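Local atomic coordinates of beta-mannosidase (Trichoderma harzianum, PDB entry 4CVU), a protein that probably hydrolyses terminal, non-reducing beta-D-mannose residues from oligosaccharides. Residues F353-I358 with N541-I546; P369-H374 with H565-T570; E381-G386 with E698-S703; Y586-F591 with I687-R692. All coordinates share one frame; numbering follows the deposited sequence.

The four contacts are neighbours. Contacts 2, 3 and 4 are grouped together, with centres 12 Å apart between 2 and 3, 12 Å between 2 and 4, and 9 Å between 3 and 4; contact 1 sits beside contact 2, 8 Å away. R590 joins three of them: its NH2 is 2.7 Å from I566 O of contact 2, while its backbone O is 2.9 Å from L701 N of contact 3. Contacts 2, 3 and 4 lie toward the starts of strands 570-572, 702-705 and 592-595, whereas catalytic residues of such barrels usually sit at the C-terminal strand ends. A glycan unit on N357 borders contact 1, and a cadmium ion is bound at contact 3.

Contact 1: residues F353-I358 with N541-I546; sequences FSSGNI and NGWLEI. With NAG (2-acetamido-2-deoxy-beta-D-glucopyranose), chain F.
W543 lays its indole against the backbone of S355 and G356. G356 CA stands over the six-membered ring, 3.7 Å from its centroid, in a CH-pi contact; glycine suits the place because a CB would run into W543 CZ2. I546 CD1 lies over the centre of the opposite face, so the ring is held between two apolar groups. Its pyrrole edge is polar: W543 NE1 makes a weak, bent hydrogen bond to S355 OG at 2.9 Å (117°). With chi1 of 46°, OG stands between the backbone N and carbonyl carbon of S355, which brings it to that N-H. A water also accepts from W543 NE1 at 3.3 Å and from S355 N. The backbone adds a weak bond of 3.4 Å from W543 N to S355 O, and a CB on G542 would strike this same carbonyl. Strand 545-546 pairs with strand 554-556 as a short antiparallel ribbon, where L544 and E545 make a classic beta bulge opposite V555. Farther along, N357 ND2 carries N-acetylglucosamine through a 1.5 Å bond to its C1. The sugar's N2 donates to L544 O at 2.8 Å (159°), holding this sugar against the bulge. R557 bonds both N357 OD1 and the sugar, and a second water links N357 N to W543 O. Behind them N371 ND2 donates to both S355 O and W543 O.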
# COMPACT_ATOMS: atom_id res chain seq x y z
N PHE A 353 -12.34 -43.25 -16.03
CA PHE A 353 -12.16 -43.19 -14.60
C PHE A 353 -12.69 -44.51 -14.06
O PHE A 353 -13.86 -44.81 -14.18
CB PHE A 353 -12.87 -42.01 -13.94
CG PHE A 353 -12.96 -42.14 -12.43
CD1 PHE A 353 -11.81 -42.19 -11.65
CD2 PHE A 353 -14.19 -42.20 -11.79
CE1 PHE A 353 -11.89 -42.34 -10.26
CE2 PHE A 353 -14.28 -42.36 -10.41
CZ PHE A 353 -13.13 -42.40 -9.64
N SER A 354 -11.80 -45.28 -13.43
CA SER A 354 -12.10 -46.64 -12.99
C SER A 354 -12.29 -46.67 -11.48
O SER A 354 -11.33 -46.44 -10.74
CB SER A 354 -10.96 -47.57 -13.41
OG SER A 354 -11.22 -48.90 -12.98
N SER A 355 -13.51 -46.92 -11.03
CA SER A 355 -13.87 -46.97 -9.62
C SER A 355 -14.63 -48.23 -9.18
O SER A 355 -15.20 -48.25 -8.09
CB SER A 355 -14.72 -45.74 -9.28
OG SER A 355 -15.70 -45.56 -10.24
N GLY A 356 -14.65 -49.26 -10.00
CA GLY A 356 -15.38 -50.49 -9.71
C GLY A 356 -14.49 -51.42 -8.95
O GLY A 356 -13.35 -51.05 -8.59
N ASN A 357 -14.99 -52.64 -8.71
CA ASN A 357 -14.28 -53.60 -7.87
C ASN A 357 -12.89 -53.97 -8.40
O ASN A 357 -12.69 -54.06 -9.62
CB ASN A 357 -15.06 -54.91 -7.72
CG ASN A 357 -16.30 -54.79 -6.88
OD1 ASN A 357 -16.51 -53.83 -6.15
ND2 ASN A 357 -17.16 -55.79 -6.99
N ILE A 358 -11.98 -54.26 -7.48
CA ILE A 358 -10.71 -54.87 -7.82
C ILE A 358 -11.01 -56.29 -8.28
O ILE A 358 -11.58 -57.06 -7.53
CB ILE A 358 -9.74 -54.87 -6.60
CG1 ILE A 358 -9.41 -53.45 -6.14
CG2 ILE A 358 -8.44 -55.60 -6.93
CD1 ILE A 358 -8.53 -52.66 -7.09
N ASN A 541 -15.88 -44.61 -1.71
CA ASN A 541 -15.38 -45.98 -1.71
C ASN A 541 -15.72 -46.81 -2.95
O ASN A 541 -15.55 -48.04 -2.96
CB ASN A 541 -15.87 -46.70 -0.45
CG ASN A 541 -15.21 -46.16 0.80
OD1 ASN A 541 -14.02 -45.89 0.80
ND2 ASN A 541 -15.97 -45.98 1.85
N GLY A 542 -16.16 -46.13 -4.00
CA GLY A 542 -16.48 -46.78 -5.26
C GLY A 542 -17.90 -47.27 -5.34
O GLY A 542 -18.70 -47.09 -4.40
N TRP A 543 -18.21 -47.89 -6.49
CA TRP A 543 -19.54 -48.43 -6.76
C TRP A 543 -19.58 -49.96 -6.74
O TRP A 543 -18.61 -50.64 -7.06
CB TRP A 543 -20.06 -47.94 -8.11
CG TRP A 543 -19.15 -48.08 -9.29
CD1 TRP A 543 -18.25 -47.15 -9.73
CD2 TRP A 543 -19.06 -49.18 -10.21
NE1 TRP A 543 -17.61 -47.60 -10.85
CE2 TRP A 543 -18.10 -48.84 -11.18
CE3 TRP A 543 -19.71 -50.42 -10.33
CZ2 TRP A 543 -17.76 -49.70 -12.23
CZ3 TRP A 543 -19.38 -51.26 -11.37
CH2 TRP A 543 -18.42 -50.91 -12.30
N LEU A 544 -20.73 -50.49 -6.34
CA LEU A 544 -21.02 -51.92 -6.42
C LEU A 544 -21.64 -52.32 -7.78
O LEU A 544 -21.37 -53.41 -8.28
CB LEU A 544 -21.99 -52.31 -5.30
CG LEU A 544 -21.58 -51.89 -3.88
CD1 LEU A 544 -22.75 -52.03 -2.92
CD2 LEU A 544 -20.41 -52.73 -3.39
N GLU A 545 -22.51 -51.47 -8.34
CA GLU A 545 -23.14 -51.70 -9.66
C GLU A 545 -23.36 -50.37 -10.37
O GLU A 545 -23.57 -49.34 -9.71
CB GLU A 545 -24.54 -52.32 -9.52
CG GLU A 545 -24.72 -53.40 -8.48
CD GLU A 545 -24.27 -54.77 -8.96
OE1 GLU A 545 -23.97 -54.93 -10.17
OE2 GLU A 545 -24.22 -55.71 -8.12
N ILE A 546 -23.33 -50.40 -11.69
CA ILE A 546 -23.81 -49.32 -12.52
C ILE A 546 -24.76 -49.92 -13.55
O ILE A 546 -24.36 -50.73 -14.37
CB ILE A 546 -22.70 -48.57 -13.25
CG1 ILE A 546 -21.76 -47.95 -12.21
CG2 ILE A 546 -23.30 -47.48 -14.13
CD1 ILE A 546 -20.60 -47.19 -12.80
C1 NAG F . -18.42 -55.88 -6.26
C2 NAG F . -19.59 -56.58 -6.97
C3 NAG F . -20.79 -56.75 -6.06
C4 NAG F . -20.36 -57.40 -4.77
C5 NAG F . -19.23 -56.58 -4.14
C6 NAG F . -18.69 -57.23 -2.87
C7 NAG F . -19.50 -56.17 -9.39
C8 NAG F . -19.96 -55.36 -10.58
N2 NAG F . -19.99 -55.87 -8.18
O3 NAG F . -21.68 -57.59 -6.73
O4 NAG F . -21.46 -57.47 -3.90
O5 NAG F . -18.18 -56.54 -5.05
O6 NAG F . -17.83 -56.31 -2.23
O7 NAG F . -18.70 -57.09 -9.55
O HOH W 1 -15.55 -46.83 -13.29
O HOH W 2 -17.87 -52.86 -8.92

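Contact 2: residues P369-H374 with H565-T570; sequences PGNNWH and HIYGDT
P369 and I566 begin the backbone pairing: I566 N donates to P369 O at 2.9 Å, nearly straight, and N371 N donates to I566 O at 3.1 Å. Between these bonds G370 CA points a hydrogen at I566 O, an approach possible because glycine has no CB to collide with that carbonyl. R590 NH2 gives I566 O a further donor. The segments run 7° apart, yet form just one bridge, so this is a join between two loops: 369-374 leads into strand 374-377, with a classic beta bulge of W373 and H374 facing S354, while 565-570 leads into strand 570-572. Two CH-pi contacts bracket the pairing. P369 CB sits over the centre of the H565 ring, 3.6 Å from its centroid, and D569 CB lies over the five-membered ring of W373. With chi1 of 57°, D569 CG is set above the indole too, and the carboxylate stacks at 15° to the ring plane. N371 OD1 comes to the edge of the Y567 ring, in its plane, 3.4 Å from CD2; R557 bonds that oxygen, and T562 N bonds Y567 OH. A water bridges N372 O to G568 N, weakly at the latter, whereas the buried D569 N finds no partner.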
# COMPACT_ATOMS: atom_id res chain seq x y z
N PRO A 369 -7.56 -56.25 -2.52
CA PRO A 369 -8.98 -56.20 -2.91
C PRO A 369 -9.64 -54.93 -2.41
O PRO A 369 -9.10 -54.25 -1.53
CB PRO A 369 -9.62 -57.41 -2.21
CG PRO A 369 -8.50 -58.27 -1.80
CD PRO A 369 -7.32 -57.36 -1.56
N GLY A 370 -10.79 -54.64 -2.99
CA GLY A 370 -11.51 -53.42 -2.73
C GLY A 370 -12.03 -52.83 -4.03
O GLY A 370 -12.61 -53.53 -4.86
N ASN A 371 -11.84 -51.52 -4.17
CA ASN A 371 -12.28 -50.82 -5.36
C ASN A 371 -11.15 -49.96 -5.92
O ASN A 371 -10.39 -49.37 -5.19
CB ASN A 371 -13.45 -49.93 -5.03
CG ASN A 371 -14.76 -50.64 -5.06
OD1 ASN A 371 -15.06 -51.45 -4.20
ND2 ASN A 371 -15.58 -50.34 -6.09
N ASN A 372 -11.13 -49.85 -7.21
CA ASN A 372 -10.14 -49.10 -7.89
C ASN A 372 -10.44 -47.67 -7.63
O ASN A 372 -11.53 -47.34 -7.17
CB ASN A 372 -10.29 -49.33 -9.37
CG ASN A 372 -9.73 -50.64 -9.80
OD1 ASN A 372 -8.54 -50.78 -10.03
ND2 ASN A 372 -10.58 -51.60 -9.95
N TRP A 373 -9.47 -46.83 -7.93
CA TRP A 373 -9.66 -45.39 -8.17
C TRP A 373 -8.48 -44.96 -9.01
O TRP A 373 -7.49 -44.58 -8.47
CB TRP A 373 -9.75 -44.58 -6.87
CG TRP A 373 -10.18 -43.19 -7.04
CD1 TRP A 373 -9.50 -42.18 -7.64
CD2 TRP A 373 -11.43 -42.62 -6.62
NE1 TRP A 373 -10.24 -41.02 -7.61
CE2 TRP A 373 -11.44 -41.27 -7.00
CE3 TRP A 373 -12.54 -43.13 -5.98
CZ2 TRP A 373 -12.50 -40.44 -6.77
CZ3 TRP A 373 -13.63 -42.32 -5.75
CH2 TRP A 373 -13.59 -40.95 -6.15
N HIS A 374 -8.60 -45.05 -10.32
CA HIS A 374 -7.55 -44.65 -11.23
C HIS A 374 -8.07 -44.27 -12.62
O HIS A 374 -9.21 -44.45 -12.93
CB HIS A 374 -6.43 -45.69 -11.34
CG HIS A 374 -6.79 -46.93 -12.08
ND1 HIS A 374 -7.30 -48.05 -11.46
CD2 HIS A 374 -6.72 -47.23 -13.39
CE1 HIS A 374 -7.52 -48.98 -12.35
NE2 HIS A 374 -7.18 -48.51 -13.53
N HIS A 565 -9.38 -54.71 3.17
CA HIS A 565 -9.58 -54.22 1.79
C HIS A 565 -9.37 -52.72 1.72
O HIS A 565 -9.46 -52.03 2.73
CB HIS A 565 -10.97 -54.56 1.30
CG HIS A 565 -11.19 -56.02 1.12
ND1 HIS A 565 -12.15 -56.53 0.27
CD2 HIS A 565 -10.58 -57.10 1.66
CE1 HIS A 565 -12.14 -57.85 0.31
NE2 HIS A 565 -11.18 -58.22 1.14
N ILE A 566 -9.08 -52.22 0.51
CA ILE A 566 -8.77 -50.80 0.30
C ILE A 566 -9.70 -50.22 -0.78
O ILE A 566 -9.94 -50.87 -1.80
CB ILE A 566 -7.32 -50.61 -0.16
CG1 ILE A 566 -6.38 -50.96 0.98
CG2 ILE A 566 -7.07 -49.17 -0.61
CD1 ILE A 566 -4.94 -51.11 0.56
N TYR A 567 -10.21 -49.02 -0.54
CA TYR A 567 -11.16 -48.40 -1.42
C TYR A 567 -10.84 -46.93 -1.53
O TYR A 567 -10.42 -46.30 -0.58
CB TYR A 567 -12.59 -48.50 -0.85
CG TYR A 567 -12.97 -49.87 -0.35
CD1 TYR A 567 -12.68 -50.26 0.95
CD2 TYR A 567 -13.59 -50.79 -1.19
CE1 TYR A 567 -13.04 -51.54 1.42
CE2 TYR A 567 -13.95 -52.06 -0.74
CZ TYR A 567 -13.66 -52.42 0.57
OH TYR A 567 -14.00 -53.69 1.04
N GLY A 568 -11.10 -46.37 -2.69
CA GLY A 568 -11.20 -44.92 -2.81
C GLY A 568 -9.92 -44.15 -2.87
O GLY A 568 -8.84 -44.67 -2.66
N ASP A 569 -10.07 -42.87 -3.15
CA ASP A 569 -8.99 -41.93 -3.04
C ASP A 569 -8.84 -41.43 -1.59
O ASP A 569 -9.71 -41.67 -0.76
CB ASP A 569 -9.17 -40.76 -4.03
CG ASP A 569 -10.48 -40.02 -3.87
OD1 ASP A 569 -11.38 -40.50 -3.12
OD2 ASP A 569 -10.61 -38.89 -4.50
N THR A 570 -7.71 -40.77 -1.30
CA THR A 570 -7.40 -40.29 0.05
C THR A 570 -7.22 -38.76 0.13
O THR A 570 -6.81 -38.13 -0.84
CB THR A 570 -6.12 -40.93 0.58
OG1 THR A 570 -5.04 -40.70 -0.34
CG2 THR A 570 -6.30 -42.45 0.79
O HOH W 3 -12.90 -46.71 -5.08

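Contact 3: residues E381-G386 with E698-S703; sequences EFYAKG and ERQLGS. With CD (cadmium ion), chain U.
A384 and K385 pair in parallel with G702 and S703 through A384 N to L701 O (3.0 Å), S703 N to A384 O (2.9 Å) and G386 N to S703 O (2.8 Å). The Y383 ring lies flat against the backbone of 701-702, L701 C and G702 N over one face, with G702 CA in CH-pi contact 4.0 Å from its centroid; a CB on G702 would crowd A384 CB. Y383 OH donates a weak but short bond to Q700 OE1 at 2.6 Å, G702 N donates to the same oxygen, and Q700 NE2 returns to G702 O. This double grip fixes the amide's rotation. A phenylalanine in place of Y383 would probably keep the stacking but leave Q700 OE1 with one donor fewer. E381 and R699 form a salt bridge: NH2 reaches OE1 at 3.1 Å in the guanidinium plane, NE adds a weaker bond, and R699 NH1 bonds S694 O. Both carboxylate oxygens of E381 bind cadmium, OE2 closer at 2.2 Å, beside three waters. L701 CD2 lies over one face of the guanidinium, toward its rim. The parallel pairing of strands 380-389 and 702-705 closes the (beta/alpha)8 barrel, first strand to last, the catalytic fold of family 2.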
# COMPACT_ATOMS: atom_id res chain seq x y z
N GLU A 381 -3.27 -47.64 -18.21
CA GLU A 381 -3.07 -47.05 -16.89
C GLU A 381 -1.93 -46.03 -16.91
O GLU A 381 -0.92 -46.24 -17.59
CB GLU A 381 -2.68 -48.14 -15.90
CG GLU A 381 -3.85 -48.93 -15.45
CD GLU A 381 -3.49 -50.10 -14.55
OE1 GLU A 381 -2.42 -50.16 -13.94
OE2 GLU A 381 -4.33 -50.96 -14.42
N PHE A 382 -2.07 -44.95 -16.15
CA PHE A 382 -0.95 -44.04 -15.95
C PHE A 382 -0.97 -43.47 -14.54
O PHE A 382 -2.04 -43.42 -13.90
CB PHE A 382 -0.98 -42.92 -16.99
CG PHE A 382 -2.18 -42.03 -16.85
CD1 PHE A 382 -3.36 -42.34 -17.47
CD2 PHE A 382 -2.12 -40.89 -16.04
CE1 PHE A 382 -4.47 -41.53 -17.32
CE2 PHE A 382 -3.22 -40.07 -15.90
CZ PHE A 382 -4.40 -40.39 -16.52
N TYR A 383 0.20 -43.05 -14.06
CA TYR A 383 0.28 -42.39 -12.75
C TYR A 383 -0.09 -40.90 -12.92
O TYR A 383 0.63 -40.19 -13.62
CB TYR A 383 1.69 -42.48 -12.15
CG TYR A 383 1.65 -42.22 -10.66
CD1 TYR A 383 1.65 -40.93 -10.16
CD2 TYR A 383 1.52 -43.27 -9.76
CE1 TYR A 383 1.55 -40.68 -8.80
CE2 TYR A 383 1.42 -43.03 -8.40
CZ TYR A 383 1.42 -41.73 -7.93
OH TYR A 383 1.30 -41.45 -6.58
N ALA A 384 -1.17 -40.46 -12.30
CA ALA A 384 -1.57 -39.03 -12.41
C ALA A 384 -0.73 -38.18 -11.48
O ALA A 384 -0.42 -38.60 -10.37
CB ALA A 384 -3.04 -38.87 -12.10
N LYS A 385 -0.28 -37.03 -11.98
CA LYS A 385 0.59 -36.18 -11.22
C LYS A 385 0.07 -34.76 -11.42
O LYS A 385 -0.12 -34.36 -12.54
CB LYS A 385 2.01 -36.29 -11.75
CG LYS A 385 2.67 -37.68 -11.60
CD LYS A 385 4.11 -37.74 -12.11
CE LYS A 385 4.20 -37.32 -13.58
NZ LYS A 385 5.52 -37.52 -14.21
N GLY A 386 -0.23 -34.06 -10.34
CA GLY A 386 -0.62 -32.65 -10.47
C GLY A 386 -1.16 -32.09 -9.17
O GLY A 386 -0.57 -32.34 -8.08
N GLU A 698 -1.46 -51.75 -2.64
CA GLU A 698 -2.43 -50.72 -2.96
C GLU A 698 -2.41 -50.34 -4.46
O GLU A 698 -3.43 -50.03 -5.01
CB GLU A 698 -2.28 -49.48 -2.06
CG GLU A 698 -0.99 -48.73 -2.25
CD GLU A 698 -0.01 -48.93 -1.14
OE1 GLU A 698 0.07 -50.06 -0.59
OE2 GLU A 698 0.68 -47.95 -0.81
N ARG A 699 -1.27 -50.44 -5.11
CA ARG A 699 -1.13 -50.08 -6.50
C ARG A 699 -1.66 -48.66 -6.68
O ARG A 699 -2.68 -48.46 -7.27
CB ARG A 699 -1.85 -51.06 -7.43
CG ARG A 699 -1.12 -51.27 -8.74
CD ARG A 699 -1.19 -50.04 -9.59
NE ARG A 699 -0.90 -50.22 -10.98
CZ ARG A 699 0.31 -50.17 -11.51
NH1 ARG A 699 1.36 -50.06 -10.75
NH2 ARG A 699 0.44 -50.27 -12.81
N GLN A 700 -1.04 -47.76 -5.98
CA GLN A 700 -1.42 -46.36 -5.97
C GLN A 700 -1.14 -45.70 -7.34
O GLN A 700 -0.07 -45.86 -7.87
CB GLN A 700 -0.65 -45.68 -4.84
CG GLN A 700 -1.35 -44.54 -4.12
CD GLN A 700 -1.15 -43.22 -4.83
OE1 GLN A 700 -0.48 -43.18 -5.84
NE2 GLN A 700 -1.69 -42.15 -4.28
N LEU A 701 -2.06 -44.89 -7.87
CA LEU A 701 -1.87 -44.31 -9.20
C LEU A 701 -2.17 -42.82 -9.37
O LEU A 701 -2.54 -42.39 -10.48
CB LEU A 701 -2.65 -45.09 -10.25
CG LEU A 701 -2.20 -46.52 -10.57
CD1 LEU A 701 -3.13 -47.09 -11.66
CD2 LEU A 701 -0.79 -46.61 -11.05
N GLY A 702 -1.97 -42.02 -8.31
CA GLY A 702 -2.18 -40.59 -8.46
C GLY A 702 -1.80 -39.72 -7.29
O GLY A 702 -1.95 -40.13 -6.13
N SER A 703 -1.32 -38.50 -7.62
CA SER A 703 -1.00 -37.49 -6.65
C SER A 703 -1.47 -36.16 -7.16
O SER A 703 -0.89 -35.66 -8.16
CB SER A 703 0.49 -37.41 -6.46
OG SER A 703 0.86 -36.35 -5.59
CD CD U . -3.60 -52.34 -12.84
O HOH W 4 -4.52 -42.83 -12.57
O HOH W 5 -1.54 -53.50 -12.33
O HOH W 6 -4.51 -51.11 -10.83
O HOH W 7 -5.22 -54.26 -13.47

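Contact 4: residues Y586-F591 with I687-R692; sequences YPVGRF and IQFYRR
Y586 turns the edge of its ring to the face of F689 in a T-shaped pair, centroids 5.5 Å apart and planes at 77°. This is the tight part of the contact. Y586 CD2 comes within 3.8 Å of F689 CG, while Y586 CB rests over the same ring, 3.6 Å from CE2, so one tyrosine touches the face with both its ring edge and its methylene. F689 CG is anti to its backbone N (chi1 166°), which places CG on the side facing the loop. P587 O adds an in-plane approach at the ring's rim, 3.6 Å from CE2. P587 also packs on the tip of the buried Y690, CD lying 3.8 Å from OH, its rigid ring presenting apolar carbons there. An alanine in place of F689 would probably leave the edge of Y586 without its aromatic face and open a gap beside P587. F689 belongs to the last turn of helix 664-692, a long helix packed on the outside of the barrel, and the loop 586-591 it receives runs into barrel strand 592-595. The tyrosine hydroxyls are satisfied elsewhere, Y586 OH by S580 O and S685 OG, Y690 OH by E686 OE1. Toward solvent the fit is looser: the exposed V588 reaches F689 with one methyl, CG2 standing 4.4 Å from CZ at the ring edge.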
# COMPACT_ATOMS: atom_id res chain seq x y z
N TYR A 586 0.63 -41.29 7.11
CA TYR A 586 0.01 -41.05 5.80
C TYR A 586 -1.03 -42.12 5.39
O TYR A 586 -0.90 -43.29 5.74
CB TYR A 586 1.07 -40.89 4.70
CG TYR A 586 2.14 -39.83 4.95
CD1 TYR A 586 1.99 -38.83 5.90
CD2 TYR A 586 3.32 -39.86 4.21
CE1 TYR A 586 3.00 -37.88 6.10
CE2 TYR A 586 4.33 -38.95 4.42
CZ TYR A 586 4.19 -37.97 5.36
OH TYR A 586 5.19 -37.07 5.49
N PRO A 587 -2.06 -41.72 4.65
CA PRO A 587 -3.13 -42.69 4.30
C PRO A 587 -2.68 -43.67 3.21
O PRO A 587 -2.01 -43.25 2.27
CB PRO A 587 -4.26 -41.80 3.79
CG PRO A 587 -3.58 -40.58 3.29
CD PRO A 587 -2.39 -40.36 4.19
N VAL A 588 -3.01 -44.95 3.37
CA VAL A 588 -2.78 -45.97 2.34
C VAL A 588 -4.00 -46.10 1.41
O VAL A 588 -4.97 -46.72 1.78
CB VAL A 588 -2.41 -47.35 2.97
CG1 VAL A 588 -2.25 -48.41 1.91
CG2 VAL A 588 -1.07 -47.24 3.74
N GLY A 589 -3.95 -45.48 0.22
CA GLY A 589 -5.07 -45.51 -0.73
C GLY A 589 -4.69 -45.77 -2.18
O GLY A 589 -3.54 -46.04 -2.49
N ARG A 590 -5.66 -45.67 -3.07
CA ARG A 590 -5.47 -45.95 -4.49
C ARG A 590 -5.04 -44.68 -5.29
O ARG A 590 -4.59 -44.75 -6.45
CB ARG A 590 -6.79 -46.45 -5.09
CG ARG A 590 -7.46 -47.64 -4.40
CD ARG A 590 -6.74 -48.97 -4.62
NE ARG A 590 -7.56 -50.04 -4.04
CZ ARG A 590 -7.17 -51.29 -3.79
NH1 ARG A 590 -5.93 -51.70 -4.06
NH2 ARG A 590 -8.04 -52.14 -3.26
N PHE A 591 -5.20 -43.52 -4.66
CA PHE A 591 -5.02 -42.23 -5.38
C PHE A 591 -5.16 -41.17 -4.33
O PHE A 591 -6.04 -41.25 -3.48
CB PHE A 591 -6.15 -42.08 -6.42
CG PHE A 591 -5.97 -40.94 -7.41
CD1 PHE A 591 -6.15 -39.63 -7.04
CD2 PHE A 591 -5.68 -41.22 -8.76
CE1 PHE A 591 -6.00 -38.60 -7.97
CE2 PHE A 591 -5.53 -40.20 -9.68
CZ PHE A 591 -5.70 -38.89 -9.28
N ILE A 687 4.38 -36.95 -1.52
CA ILE A 687 4.37 -37.38 -2.90
C ILE A 687 5.22 -38.63 -3.17
O ILE A 687 4.82 -39.50 -3.94
CB ILE A 687 4.86 -36.28 -3.85
CG1 ILE A 687 3.84 -35.14 -3.88
CG2 ILE A 687 5.04 -36.91 -5.23
CD1 ILE A 687 4.29 -33.87 -4.59
N GLN A 688 6.43 -38.68 -2.61
CA GLN A 688 7.30 -39.83 -2.83
C GLN A 688 6.69 -41.09 -2.20
O GLN A 688 6.84 -42.18 -2.71
CB GLN A 688 8.70 -39.58 -2.27
CG GLN A 688 8.81 -39.45 -0.75
CD GLN A 688 10.23 -39.22 -0.27
OE1 GLN A 688 11.02 -38.48 -0.89
NE2 GLN A 688 10.59 -39.87 0.84
N PHE A 689 5.97 -40.93 -1.10
CA PHE A 689 5.27 -42.07 -0.45
C PHE A 689 4.07 -42.56 -1.30
O PHE A 689 3.87 -43.76 -1.48
CB PHE A 689 4.82 -41.66 0.95
CG PHE A 689 3.83 -42.58 1.57
CD1 PHE A 689 4.24 -43.65 2.33
CD2 PHE A 689 2.48 -42.37 1.40
CE1 PHE A 689 3.34 -44.50 2.89
CE2 PHE A 689 1.55 -43.23 1.95
CZ PHE A 689 1.98 -44.29 2.70
N TYR A 690 3.30 -41.63 -1.85
CA TYR A 690 2.20 -41.99 -2.75
C TYR A 690 2.73 -42.69 -4.02
O TYR A 690 2.19 -43.72 -4.44
CB TYR A 690 1.34 -40.77 -3.15
CG TYR A 690 0.64 -40.09 -2.00
CD1 TYR A 690 0.03 -40.83 -0.98
CD2 TYR A 690 0.62 -38.67 -1.90
CE1 TYR A 690 -0.57 -40.19 0.09
CE2 TYR A 690 0.02 -38.05 -0.83
CZ TYR A 690 -0.58 -38.80 0.17
OH TYR A 690 -1.21 -38.16 1.26
N ARG A 691 3.79 -42.14 -4.61
CA ARG A 691 4.34 -42.71 -5.83
C ARG A 691 4.94 -44.09 -5.69
O ARG A 691 4.75 -44.91 -6.55
CB ARG A 691 5.40 -41.83 -6.39
CG ARG A 691 4.81 -40.55 -6.97
CD ARG A 691 5.88 -39.88 -7.78
NE ARG A 691 6.23 -40.62 -9.00
CZ ARG A 691 7.06 -40.13 -9.93
NH1 ARG A 691 7.59 -38.91 -9.79
NH2 ARG A 691 7.32 -40.84 -11.03
N ARG A 692 5.74 -44.29 -4.65
CA ARG A 692 6.23 -45.65 -4.28
C ARG A 692 5.10 -46.68 -4.14
O ARG A 692 5.28 -47.89 -4.40
CB ARG A 692 7.02 -45.57 -2.97
CG ARG A 692 7.59 -46.92 -2.53
CD ARG A 692 8.30 -46.87 -1.20
NE ARG A 692 7.39 -46.56 -0.10
CZ ARG A 692 7.77 -46.43 1.17
NH1 ARG A 692 9.03 -46.60 1.53
NH2 ARG A 692 6.86 -46.11 2.09